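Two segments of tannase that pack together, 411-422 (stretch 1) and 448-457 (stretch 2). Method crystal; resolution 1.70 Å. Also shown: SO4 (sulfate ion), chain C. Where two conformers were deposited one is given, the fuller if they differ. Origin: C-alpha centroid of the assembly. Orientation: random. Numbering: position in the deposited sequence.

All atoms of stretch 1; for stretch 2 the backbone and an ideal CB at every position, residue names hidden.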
ATOM      1  N   TRP A 411      -9.043  -9.820  -1.463  1.00  8.11           N
ATOM      2  CA  TRP A 411      -8.088  -8.770  -1.815  1.00  7.43           C
ATOM      3  C   TRP A 411      -8.449  -7.970  -3.065  1.00  7.86           C
ATOM      4  O   TRP A 411      -8.923  -8.528  -4.057  1.00  8.75           O
ATOM      5  CB  TRP A 411      -6.700  -9.379  -2.057  1.00  7.18           C
ATOM      6  CG  TRP A 411      -6.137 -10.131  -0.901  1.00  5.60           C
ATOM      7  CD1 TRP A 411      -6.630 -11.280  -0.351  1.00  7.81           C
ATOM      8  CD2 TRP A 411      -4.986  -9.777  -0.125  1.00  6.94           C
ATOM      9  NE1 TRP A 411      -5.860 -11.658   0.722  1.00  7.98           N
ATOM     10  CE2 TRP A 411      -4.845 -10.754   0.883  1.00  6.30           C
ATOM     11  CE3 TRP A 411      -4.059  -8.728  -0.185  1.00  7.31           C
ATOM     12  CZ2 TRP A 411      -3.812 -10.715   1.832  1.00  6.23           C
ATOM     13  CZ3 TRP A 411      -3.031  -8.688   0.757  1.00  5.75           C
ATOM     14  CH2 TRP A 411      -2.919  -9.678   1.752  1.00  6.22           C
ATOM     15  N   ARG A 412      -8.200  -6.665  -3.014  1.00  7.67           N
ATOM     16  CA  ARG A 412      -8.426  -5.785  -4.156  1.00  7.49           C
ATOM     17  C   ARG A 412      -7.161  -4.949  -4.300  1.00  7.40           C
ATOM     18  O   ARG A 412      -6.818  -4.155  -3.419  1.00  7.61           O
ATOM     19  CB  ARG A 412      -9.635  -4.869  -3.953  1.00  7.67           C
ATOM     20  CG  ARG A 412      -9.928  -4.008  -5.185  1.00  8.95           C
ATOM     21  CD  ARG A 412     -11.238  -3.241  -5.043  1.00  9.02           C
ATOM     22  NE  ARG A 412     -11.643  -2.580  -6.284  1.00  9.76           N
ATOM     23  CZ  ARG A 412     -11.167  -1.415  -6.715  1.00 10.87           C
ATOM     24  NH1 ARG A 412     -10.255  -0.761  -6.010  1.00 10.32           N
ATOM     25  NH2 ARG A 412     -11.613  -0.898  -7.852  1.00 11.85           N
ATOM     26  N   ILE A 413      -6.464  -5.142  -5.410  1.00  6.57           N
ATOM     27  CA  ILE A 413      -5.218  -4.437  -5.660  1.00  6.54           C
ATOM     28  C   ILE A 413      -5.262  -3.632  -6.948  1.00  7.74           C
ATOM     29  O   ILE A 413      -5.765  -4.106  -7.969  1.00  7.78           O
ATOM     30  CB  ILE A 413      -4.050  -5.438  -5.763  1.00  4.92           C
ATOM     31  CG1 ILE A 413      -3.995  -6.304  -4.499  1.00  6.09           C
ATOM     32  CG2 ILE A 413      -2.739  -4.693  -5.993  1.00  5.99           C
ATOM     33  CD1 ILE A 413      -2.970  -7.413  -4.568  0.55  7.21           C
ATOM     34  N   ARG A 414      -4.733  -2.414  -6.888  1.00  7.18           N
ATOM     35  CA  ARG A 414      -4.677  -1.531  -8.046  1.00  7.77           C
ATOM     36  C   ARG A 414      -3.310  -0.855  -8.120  1.00  7.90           C
ATOM     37  O   ARG A 414      -2.721  -0.512  -7.094  1.00  8.44           O
ATOM     38  CB  ARG A 414      -5.765  -0.449  -7.962  1.00  7.33           C
ATOM     39  CG  ARG A 414      -7.192  -0.948  -8.150  1.00  8.08           C
ATOM     40  CD  ARG A 414      -7.434  -1.391  -9.590  1.00  6.94           C
ATOM     41  NE  ARG A 414      -8.812  -1.821  -9.828  1.00  7.04           N
ATOM     42  CZ  ARG A 414      -9.321  -2.991  -9.447  1.00  8.95           C
ATOM     43  NH1 ARG A 414      -8.575  -3.875  -8.798  1.00  9.48           N
ATOM     44  NH2 ARG A 414     -10.585  -3.284  -9.733  1.00 10.15           N
ATOM     45  N   HIS A 415      -2.800  -0.695  -9.337  1.00  6.60           N
ATOM     46  CA  HIS A 415      -1.529  -0.017  -9.576  1.00  6.18           C
ATOM     47  C   HIS A 415      -1.680   0.646 -10.939  1.00  7.09           C
ATOM     48  O   HIS A 415      -1.913  -0.034 -11.934  1.00  8.25           O
ATOM     49  CB  HIS A 415      -0.351  -1.001  -9.612  1.00  6.01           C
ATOM     50  CG  HIS A 415       0.981  -0.332  -9.782  1.00  6.78           C
ATOM     51  ND1 HIS A 415       1.824  -0.063  -8.724  1.00  8.66           N
ATOM     52  CD2 HIS A 415       1.591   0.168 -10.883  1.00  5.99           C
ATOM     53  CE1 HIS A 415       2.894   0.573  -9.166  1.00  9.67           C
ATOM     54  NE2 HIS A 415       2.776   0.725 -10.473  1.00  7.80           N
ATOM     55  N   GLY A 416      -1.561   1.969 -10.981  1.00  6.18           N
ATOM     56  CA  GLY A 416      -1.719   2.690 -12.235  1.00  5.22           C
ATOM     57  C   GLY A 416      -0.747   2.310 -13.337  1.00  6.23           C
ATOM     58  O   GLY A 416       0.430   2.068 -13.082  1.00  5.71           O
ATOM     59  N   ALA A 417      -1.243   2.267 -14.572  1.00  7.00           N
ATOM     60  CA  ALA A 417      -0.408   1.921 -15.718  1.00  5.74           C
ATOM     61  C   ALA A 417       0.649   2.989 -15.984  1.00  6.13           C
ATOM     62  O   ALA A 417       1.568   2.772 -16.770  1.00  6.17           O
ATOM     63  CB  ALA A 417      -1.274   1.713 -16.959  1.00  8.13           C
ATOM     64  N   ALA A 418       0.521   4.141 -15.329  1.00  4.84           N
ATOM     65  CA  ALA A 418       1.492   5.219 -15.504  1.00  6.82           C
ATOM     66  C   ALA A 418       2.285   5.450 -14.217  1.00  6.91           C
ATOM     67  O   ALA A 418       2.997   6.444 -14.082  1.00  7.39           O
ATOM     68  CB  ALA A 418       0.785   6.505 -15.926  1.00  8.43           C
ATOM     69  N   ASP A 419       2.162   4.513 -13.283  1.00  5.52           N
ATOM     70  CA  ASP A 419       2.852   4.585 -11.997  1.00  6.16           C
ATOM     71  C   ASP A 419       4.218   3.905 -12.118  1.00  6.69           C
ATOM     72  O   ASP A 419       4.296   2.689 -12.295  1.00  6.97           O
ATOM     73  CB  ASP A 419       2.004   3.879 -10.930  1.00  6.36           C
ATOM     74  CG  ASP A 419       2.600   3.976  -9.538  1.00  7.84           C
ATOM     75  OD1 ASP A 419       3.838   4.053  -9.415  1.00  7.55           O
ATOM     76  OD2 ASP A 419       1.820   3.949  -8.558  1.00  6.40           O
ATOM     77  N   ARG A 420       5.288   4.695 -12.017  1.00  4.94           N
ATOM     78  CA  ARG A 420       6.652   4.179 -12.127  1.00  7.37           C
ATOM     79  C   ARG A 420       7.408   4.158 -10.799  1.00  5.37           C
ATOM     80  O   ARG A 420       8.638   4.054 -10.785  1.00  5.28           O
ATOM     81  CB  ARG A 420       7.448   5.019 -13.133  1.00  6.46           C
ATOM     82  CG  ARG A 420       6.720   5.252 -14.445  1.00  7.68           C
ATOM     83  CD  ARG A 420       6.375   6.714 -14.609  1.00  8.05           C
ATOM     84  NE  ARG A 420       7.563   7.523 -14.858  1.00  9.02           N
ATOM     85  CZ  ARG A 420       7.990   8.509 -14.074  1.00 10.24           C
ATOM     86  NH1 ARG A 420       7.328   8.824 -12.965  1.00 11.70           N
ATOM     87  NH2 ARG A 420       9.082   9.188 -14.406  1.00  9.97           N
ATOM     88  N   ASP A 421       6.689   4.252  -9.682  1.00  5.66           N
ATOM     89  CA  ASP A 421       7.348   4.248  -8.379  1.00  5.85           C
ATOM     90  C   ASP A 421       7.941   2.887  -8.047  1.00  6.61           C
ATOM     91  O   ASP A 421       8.849   2.773  -7.225  1.00  6.89           O
ATOM     92  CB  ASP A 421       6.380   4.708  -7.289  1.00  7.04           C
ATOM     93  CG  ASP A 421       6.186   6.210  -7.296  1.00  9.62           C
ATOM     94  OD1 ASP A 421       5.667   6.743  -8.299  1.00  8.93           O
ATOM     95  OD2 ASP A 421       6.570   6.865  -6.304  1.00  9.74           O
ATOM     96  N   THR A 422       7.417   1.854  -8.693  1.00  6.67           N
ATOM     97  CA  THR A 422       7.934   0.503  -8.530  1.00  5.55           C
ATOM     98  C   THR A 422       7.515  -0.243  -9.793  1.00  5.05           C
ATOM     99  O   THR A 422       6.565   0.156 -10.465  1.00  5.53           O
ATOM    100  CB  THR A 422       7.372  -0.196  -7.262  1.00  4.72           C
ATOM    101  OG1 THR A 422       8.150  -1.367  -6.984  1.00  5.84           O
ATOM    102  CG2 THR A 422       5.913  -0.590  -7.451  1.00  5.53           C
ATOM    103  N   UNK A 448      -3.279   4.910 -17.750  1.00  8.27           N
ATOM    104  CA  UNK A 448      -2.779   6.259 -17.527  1.00  9.13           C
ATOM    105  C   UNK A 448      -3.018   6.840 -16.139  1.00  9.94           C
ATOM    106  O   UNK A 448      -3.150   8.056 -15.982  1.00 12.17           O
ATOM    107  CB  UNK A 448      -3.413   7.193 -18.560  1.00  9.13           C
ATOM    108  N   UNK A 449      -3.069   5.974 -15.135  1.00  9.43           N
ATOM    109  CA  UNK A 449      -3.256   6.420 -13.761  1.00  8.20           C
ATOM    110  C   UNK A 449      -1.871   6.518 -13.139  1.00  9.08           C
ATOM    111  O   UNK A 449      -1.094   5.567 -13.184  1.00  7.04           O
ATOM    112  CB  UNK A 449      -4.164   5.475 -12.972  1.00  8.20           C
ATOM    113  N   UNK A 450      -1.537   7.685 -12.573  1.00  9.77           N
ATOM    114  CA  UNK A 450      -0.231   7.894 -11.947  1.00  9.85           C
ATOM    115  C   UNK A 450      -0.162   7.256 -10.570  1.00  9.14           C
ATOM    116  O   UNK A 450      -1.065   6.523 -10.166  1.00  9.38           O
ATOM    117  CB  UNK A 450       0.075   9.389 -11.841  1.00  9.85           C
ATOM    118  N   UNK A 451       0.922   7.541  -9.858  1.00  8.79           N
ATOM    119  CA  UNK A 451       1.123   7.029  -8.514  1.00  9.61           C
ATOM    120  C   UNK A 451       0.084   7.727  -7.638  1.00 11.34           C
ATOM    121  O   UNK A 451       0.232   8.905  -7.310  1.00 12.88           O
ATOM    122  CB  UNK A 451       2.550   7.268  -8.016  1.00  9.61           C
ATOM    123  N   UNK A 452      -0.968   7.000  -7.275  1.00  9.09           N
ATOM    124  CA  UNK A 452      -2.044   7.567  -6.469  1.00 10.17           C
ATOM    125  C   UNK A 452      -3.008   6.476  -6.026  1.00  8.36           C
ATOM    126  O   UNK A 452      -2.790   5.301  -6.305  1.00  8.36           O
ATOM    127  CB  UNK A 452      -2.790   8.650  -7.251  1.00 10.17           C
ATOM    128  N   UNK A 453      -4.078   6.872  -5.341  1.00  9.01           N
ATOM    129  CA  UNK A 453      -5.065   5.907  -4.889  1.00  8.51           C
ATOM    130  C   UNK A 453      -6.440   6.526  -4.705  1.00  8.73           C
ATOM    131  O   UNK A 453      -6.623   7.718  -4.951  1.00  9.19           O
ATOM    132  CB  UNK A 453      -4.607   5.268  -3.577  1.00  8.51           C
ATOM    133  N   UNK A 454      -7.406   5.709  -4.288  1.00  8.36           N
ATOM    134  CA  UNK A 454      -8.775   6.166  -4.035  1.00  8.29           C
ATOM    135  C   UNK A 454      -9.411   6.936  -5.196  1.00  8.67           C
ATOM    136  O   UNK A 454     -10.233   7.825  -4.975  1.00  9.31           O
ATOM    137  CB  UNK A 454      -8.786   7.051  -2.787  1.00  8.29           C
ATOM    138  N   UNK A 455      -9.049   6.587  -6.426  1.00  9.03           N
ATOM    139  CA  UNK A 455      -9.584   7.272  -7.604  1.00  9.01           C
ATOM    140  C   UNK A 455     -10.743   6.533  -8.270  1.00 10.34           C
ATOM    141  O   UNK A 455     -11.286   6.997  -9.274  1.00 12.12           O
ATOM    142  CB  UNK A 455      -8.465   7.477  -8.627  1.00  9.01           C
ATOM    143  N   UNK A 456     -11.126   5.395  -7.698  1.00 10.60           N
ATOM    144  CA  UNK A 456     -12.197   4.563  -8.244  1.00 10.52           C
ATOM    145  C   UNK A 456     -13.154   4.106  -7.148  1.00  9.72           C
ATOM    146  O   UNK A 456     -13.512   2.930  -7.091  1.00  8.99           O
ATOM    147  CB  UNK A 456     -11.611   3.349  -8.968  1.00 10.52           C
ATOM    148  N   UNK A 457     -13.574   5.026  -6.287  1.00 10.32           N
ATOM    149  CA  UNK A 457     -14.455   4.669  -5.180  1.00  9.99           C
ATOM    150  C   UNK A 457     -15.732   3.924  -5.566  1.00 10.26           C
ATOM    151  O   UNK A 457     -16.205   3.071  -4.810  1.00 10.62           O
ATOM    152  CB  UNK A 457     -14.842   5.944  -4.428  1.00  9.99           C
TER
HETATM  153  S   SO4 C 502       4.620   8.263  -1.451  1.00 14.54           S
HETATM  154  O1  SO4 C 502       3.648   9.198  -0.856  1.00 20.98           O
HETATM  155  O2  SO4 C 502       4.355   8.121  -2.889  1.00 20.72           O
HETATM  156  O3  SO4 C 502       5.976   8.802  -1.268  1.00 19.30           O
HETATM  157  O4  SO4 C 502       4.505   6.950  -0.793  1.00 14.71           O

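At position 448 the backbone adopts phi/psi of 50/30, a left-handed conformation that favors glycine, asparagine or aspartate. The ideal CB points away from stretch 1. The residue is Asp 448; its carboxylate is hydrogen-bonded elsewhere in the structure, while its C atom lies 3.8 Å from Ala 418 CB.

Position 449 works mainly through its backbone. Its carbonyl O sits over the type I turn from Gly 416 to Asp 419, accepting a hydrogen bond from Ala 418 N (3.0 Å, N to O) and a CA-H...O contact from Gly 416 CA (3.1 Å to the same O). A CB on Gly 416 would fall 1.9 Å from that oxygen, so glycine lets the chains close. The CB of 449 points sideways, 3.8 Å from Gly 416 CA, where an aliphatic group would suit. It is Ile 449, whose side chain packs at its base and leads away at its end.

At 450, phi is -78°, compatible with proline, and CB points away, leaving many residues possible. Pro 450 fits, its ring directed off the turn. Its O accepts from a water that also donates to Asp 419 OD2 and accepts from Gly 416 N.

Position 451 faces two carboxylates: its ideal CB is 3.4 Å from Asp 419 OD2 and 3.2 Å from Asp 421 OD1. A donor, such as histidine, lysine, arginine or asparagine, would be apt. His 451 donates from ND1 to Asp 419 OD2 at 2.7 Å. Asp 421 CB packs over the ring face, 3.9 Å from its centroid, and NE2 makes a weak hydrogen bond to sulfate O2 at 2.7 Å.

Positions 452, 453 and 454 have no stretch 1 atom within 5.5 Å of their ideal CB. The extended backbone at 453 (-154/-180) admits many residues, whereas 52/32 at 454 again favors glycine, asparagine or aspartate. They are Ser 452, Gly 453 and Asp 454.

Position 455 has a sideways CB, too distant for a short side chain to touch the strand; a long or aromatic one could reach. Tyr 455 does, bringing OH to 3.4 Å from Arg 414 CB.

At 456, CB points toward stretch 1, 4.4 Å from Arg 412 NH2, so a short acid is natural. Asp 456 OD2 forms a salt bridge with Arg 412 NH2 at 2.8 Å, near the guanidinium plane, and a water links OD2 to Arg 414 NE.

At 457, CB points away into space free of stretch 1; Leu 457 begins a helix.

Stretch 2, residues 448-457: DIPHSGDYDL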
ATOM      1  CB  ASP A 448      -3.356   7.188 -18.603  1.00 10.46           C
ATOM      2  CG  ASP A 448      -2.577   8.484 -18.738  1.00 11.45           C
ATOM      3  OD1 ASP A 448      -1.358   8.475 -18.475  1.00 13.64           O
ATOM      4  OD2 ASP A 448      -3.181   9.508 -19.126  1.00 13.42           O
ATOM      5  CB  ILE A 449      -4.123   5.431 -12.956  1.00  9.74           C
ATOM      6  CG1 ILE A 449      -5.576   5.518 -13.430  1.00 10.82           C
ATOM      7  CG2 ILE A 449      -4.050   5.754 -11.466  1.00 10.09           C
ATOM      8  CD1 ILE A 449      -6.201   6.881 -13.204  1.00 12.91           C
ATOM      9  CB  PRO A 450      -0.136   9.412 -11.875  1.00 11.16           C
ATOM     10  CG  PRO A 450      -1.548   9.786 -11.536  1.00 10.56           C
ATOM     11  CD  PRO A 450      -2.359   8.908 -12.489  1.00 10.65           C
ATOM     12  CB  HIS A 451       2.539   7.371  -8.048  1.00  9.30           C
ATOM     13  CG  HIS A 451       2.907   6.769  -6.730  1.00  9.52           C
ATOM     14  ND1 HIS A 451       2.924   5.408  -6.512  1.00  9.72           N
ATOM     15  CD2 HIS A 451       3.286   7.344  -5.565  1.00 11.28           C
ATOM     16  CE1 HIS A 451       3.300   5.171  -5.267  1.00 11.32           C
ATOM     17  NE2 HIS A 451       3.525   6.327  -4.671  1.00 10.56           N
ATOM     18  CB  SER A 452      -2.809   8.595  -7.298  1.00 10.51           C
ATOM     19  OG  SER A 452      -3.365   7.972  -8.446  1.00 12.56           O
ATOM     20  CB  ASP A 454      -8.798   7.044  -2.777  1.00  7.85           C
ATOM     21  CG  ASP A 454      -8.475   6.268  -1.506  1.00  9.84           C
ATOM     22  OD1 ASP A 454      -7.828   5.206  -1.596  1.00 11.07           O
ATOM     23  OD2 ASP A 454      -8.855   6.733  -0.410  1.00  9.80           O
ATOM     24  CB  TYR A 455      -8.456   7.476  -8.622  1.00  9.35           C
ATOM     25  CG  TYR A 455      -7.614   6.237  -8.825  1.00  8.18           C
ATOM     26  CD1 TYR A 455      -8.126   5.122  -9.484  1.00  9.18           C
ATOM     27  CD2 TYR A 455      -6.321   6.157  -8.305  1.00  8.47           C
ATOM     28  CE1 TYR A 455      -7.381   3.956  -9.619  1.00 10.30           C
ATOM     29  CE2 TYR A 455      -5.565   4.995  -8.435  1.00  7.80           C
ATOM     30  CZ  TYR A 455      -6.103   3.897  -9.092  1.00  9.06           C
ATOM     31  OH  TYR A 455      -5.372   2.736  -9.203  1.00  8.58           O
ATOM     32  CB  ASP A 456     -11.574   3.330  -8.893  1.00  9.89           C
ATOM     33  CG  ASP A 456     -10.684   2.567  -7.928  1.00 11.08           C
ATOM     34  OD1 ASP A 456     -10.509   3.054  -6.791  1.00 10.58           O
ATOM     35  OD2 ASP A 456     -10.156   1.496  -8.294  1.00 10.12           O
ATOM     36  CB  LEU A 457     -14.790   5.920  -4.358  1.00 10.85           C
ATOM     37  CG  LEU A 457     -13.557   6.635  -3.790  1.00 11.47           C
ATOM     38  CD1 LEU A 457     -14.003   7.761  -2.865  1.00 12.83           C
ATOM     39  CD2 LEU A 457     -12.674   5.643  -3.035  1.00 10.14           C
TER
HETATM   40  O   HOH W   1      -9.756   0.829 -10.828  1.00 14.75           O
HETATM   41  O   HOH W   2      -0.741   3.939  -8.998  1.00  9.27           O
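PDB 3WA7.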